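Local atomic coordinates of peptidase M42 (Thaumarchaeota archaeon SCGC AB-539-E09, PDB entry 5DS0), a protein that binds cobalt and probably acts as an M42-family (TET) aminopeptidase, removing residues from the N-terminal end of peptides within a twelve-subunit assembly. Residues W92-L97 / K128-A133. Residues are numbered along the deposited sequence; the frame is centred on the assembly and turned at random.
Sequences WSQVLL and KKIVEA
I130 lays the end of its side chain across the amide end of Q94, the two chains crossing at about a right angle. CG1 of I130 stands anti to the backbone N (chi1 -159°), which carries CD1 out to Q94; I130 CD1 lies 3.5 Å from Q94 CG and 3.4 Å from Q94 CD. Q94 reaches this place because its CG is anti to the carbonyl carbon and the chain runs on extended (chi2 -151°), while its CB sits over the centre of one face of the W92 ring. The amide is held from across a subunit boundary: NE2 donates to K129 O of a second subunit and OE1 accepts from V131 N of the same neighbour. Both polar atoms of this buried group are thus satisfied, its rotation is set, and the bonds are returned by the second subunit's Q94 to K129 and V131 here. An alanine at Q94 would remove CG and the amide, and with them both bonds to the neighbouring subunit and the atoms I130 CD1 packs on, which would probably loosen the interface here. S93 turns OG between its backbone N and carbonyl carbon (chi1 74°), 3.6 Å from V131 O, a contact of packing rather than bonding. Farther along, L96 CD1 meets the A133 methyl CB at 4.1 Å. The L97 and V131 side chains cross at about a right angle, CD1 of L97 4.2 Å from CG2 of V131. S93 and Q94 project from the 3-10 turn 93-95, which carries a hydrogen bond from V95 N to W92 O, 3.2 Å. Two loops of the six-stranded antiparallel barrel are joined in this way at a reciprocal subunit interface of the dodecameric TET aminopeptidase.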
loop_
_atom_site.group_PDB
_atom_site.type_symbol
_atom_site.label_atom_id
_atom_site.label_comp_id
_atom_site.label_asym_id
_atom_site.label_seq_id
_atom_site.Cartn_x
_atom_site.Cartn_y
_atom_site.Cartn_z
ATOM N N TRP C 92 -0.131 -19.158 -20.644
ATOM C CA TRP C 92 -0.604 -17.976 -19.938
ATOM C C TRP C 92 -1.974 -18.281 -19.339
ATOM O O TRP C 92 -2.881 -18.707 -20.063
ATOM C CB TRP C 92 -0.713 -16.811 -20.917
ATOM C CG TRP C 92 -1.012 -15.488 -20.292
ATOM C CD1 TRP C 92 -0.797 -15.127 -19.013
ATOM C CD2 TRP C 92 -1.543 -14.344 -20.954
ATOM N NE1 TRP C 92 -1.178 -13.823 -18.817
ATOM C CE2 TRP C 92 -1.641 -13.321 -20.002
ATOM C CE3 TRP C 92 -1.949 -14.088 -22.263
ATOM C CZ2 TRP C 92 -2.129 -12.060 -20.311
ATOM C CZ3 TRP C 92 -2.425 -12.838 -22.571
ATOM C CH2 TRP C 92 -2.513 -11.837 -21.601
ATOM N N SER C 93 -2.149 -18.063 -18.041
ATOM C CA SER C 93 -3.389 -18.473 -17.386
ATOM C C SER C 93 -4.608 -17.765 -17.997
ATOM O O SER C 93 -5.695 -18.344 -18.094
ATOM C CB SER C 93 -3.325 -18.221 -15.890
ATOM O OG SER C 93 -3.440 -16.833 -15.618
ATOM N N GLN C 94 -4.414 -16.545 -18.476
ATOM C CA GLN C 94 -5.544 -15.747 -18.958
ATOM C C GLN C 94 -6.225 -16.231 -20.254
ATOM O O GLN C 94 -7.337 -15.790 -20.563
ATOM C CB GLN C 94 -5.117 -14.302 -19.082
ATOM C CG GLN C 94 -4.609 -13.754 -17.755
ATOM C CD GLN C 94 -4.836 -12.254 -17.610
ATOM O OE1 GLN C 94 -5.913 -11.746 -17.942
ATOM N NE2 GLN C 94 -3.829 -11.541 -17.126
ATOM N N VAL C 95 -5.582 -17.154 -20.971
ATOM C CA VAL C 95 -6.198 -17.794 -22.151
ATOM C C VAL C 95 -6.866 -19.152 -21.874
ATOM O O VAL C 95 -7.320 -19.794 -22.803
ATOM C CB VAL C 95 -5.192 -18.002 -23.306
ATOM C CG1 VAL C 95 -4.592 -16.690 -23.749
ATOM C CG2 VAL C 95 -4.084 -18.986 -22.921
ATOM N N LEU C 96 -6.935 -19.574 -20.614
ATOM C CA LEU C 96 -7.403 -20.905 -20.274
ATOM C C LEU C 96 -8.885 -21.011 -19.945
ATOM O O LEU C 96 -9.553 -21.908 -20.434
ATOM C CB LEU C 96 -6.605 -21.451 -19.096
ATOM C CG LEU C 96 -5.121 -21.731 -19.329
ATOM C CD1 LEU C 96 -4.463 -22.169 -18.025
ATOM C CD2 LEU C 96 -4.926 -22.793 -20.404
ATOM N N LEU C 97 -9.395 -20.152 -19.076
ATOM C CA LEU C 97 -10.789 -20.254 -18.637
ATOM C C LEU C 97 -11.783 -20.297 -19.772
ATOM O O LEU C 97 -11.700 -19.513 -20.733
ATOM C CB LEU C 97 -11.172 -19.096 -17.728
ATOM C CG LEU C 97 -10.815 -19.262 -16.252
ATOM C CD1 LEU C 97 -11.395 -18.104 -15.451
ATOM C CD2 LEU C 97 -11.316 -20.584 -15.693
ATOM N N LYS C 128 -11.814 -9.221 -8.820
ATOM C CA LYS C 128 -10.834 -8.489 -9.643
ATOM C C LYS C 128 -9.490 -9.208 -9.735
ATOM O O LYS C 128 -8.632 -8.797 -10.506
ATOM C CB LYS C 128 -10.556 -7.094 -9.101
ATOM C CG LYS C 128 -11.758 -6.306 -8.576
ATOM C CD LYS C 128 -12.389 -5.542 -9.704
ATOM C CE LYS C 128 -13.649 -4.814 -9.318
ATOM N NZ LYS C 128 -14.733 -4.862 -10.338
ATOM N N LYS C 129 -9.291 -10.244 -8.924
ATOM C CA LYS C 129 -8.054 -11.021 -8.955
ATOM C C LYS C 129 -8.021 -11.997 -10.117
ATOM O O LYS C 129 -9.017 -12.624 -10.420
ATOM C CB LYS C 129 -7.876 -11.817 -7.661
ATOM C CG LYS C 129 -6.691 -11.365 -6.837
ATOM C CD LYS C 129 -6.859 -11.698 -5.370
ATOM C CE LYS C 129 -5.547 -11.426 -4.634
ATOM N NZ LYS C 129 -5.625 -11.583 -3.164
ATOM N N ILE C 130 -6.860 -12.135 -10.748
ATOM C CA ILE C 130 -6.668 -13.124 -11.812
ATOM C C ILE C 130 -6.845 -14.504 -11.232
ATOM O O ILE C 130 -6.419 -14.747 -10.110
ATOM C CB ILE C 130 -5.276 -12.962 -12.443
ATOM C CG1 ILE C 130 -5.063 -13.527 -13.853
ATOM C CG2 ILE C 130 -4.195 -13.540 -11.561
ATOM C CD1 ILE C 130 -3.782 -12.928 -14.438
ATOM N N VAL C 131 -7.502 -15.387 -11.965
ATOM C CA VAL C 131 -7.603 -16.773 -11.542
ATOM C C VAL C 131 -6.340 -17.517 -11.985
ATOM O O VAL C 131 -6.028 -17.566 -13.178
ATOM C CB VAL C 131 -8.844 -17.457 -12.130
ATOM C CG1 VAL C 131 -8.939 -18.900 -11.650
ATOM C CG2 VAL C 131 -10.100 -16.694 -11.749
ATOM N N GLU C 132 -5.606 -18.061 -11.017
ATOM C CA GLU C 132 -4.394 -18.803 -11.316
ATOM C C GLU C 132 -4.772 -20.208 -11.784
ATOM O O GLU C 132 -5.802 -20.737 -11.396
ATOM C CB GLU C 132 -3.482 -18.904 -10.083
ATOM C CG GLU C 132 -2.956 -17.594 -9.483
ATOM C CD GLU C 132 -2.028 -16.782 -10.404
ATOM O OE1 GLU C 132 -1.632 -17.282 -11.484
ATOM O OE2 GLU C 132 -1.687 -15.623 -10.035
ATOM N N ALA C 133 -3.915 -20.811 -12.597
ATOM C CA ALA C 133 -4.159 -22.139 -13.124
ATOM C C ALA C 133 -4.245 -23.212 -12.032
ATOM O O ALA C 133 -4.964 -24.190 -12.175
ATOM C CB ALA C 133 -3.084 -22.494 -14.137
#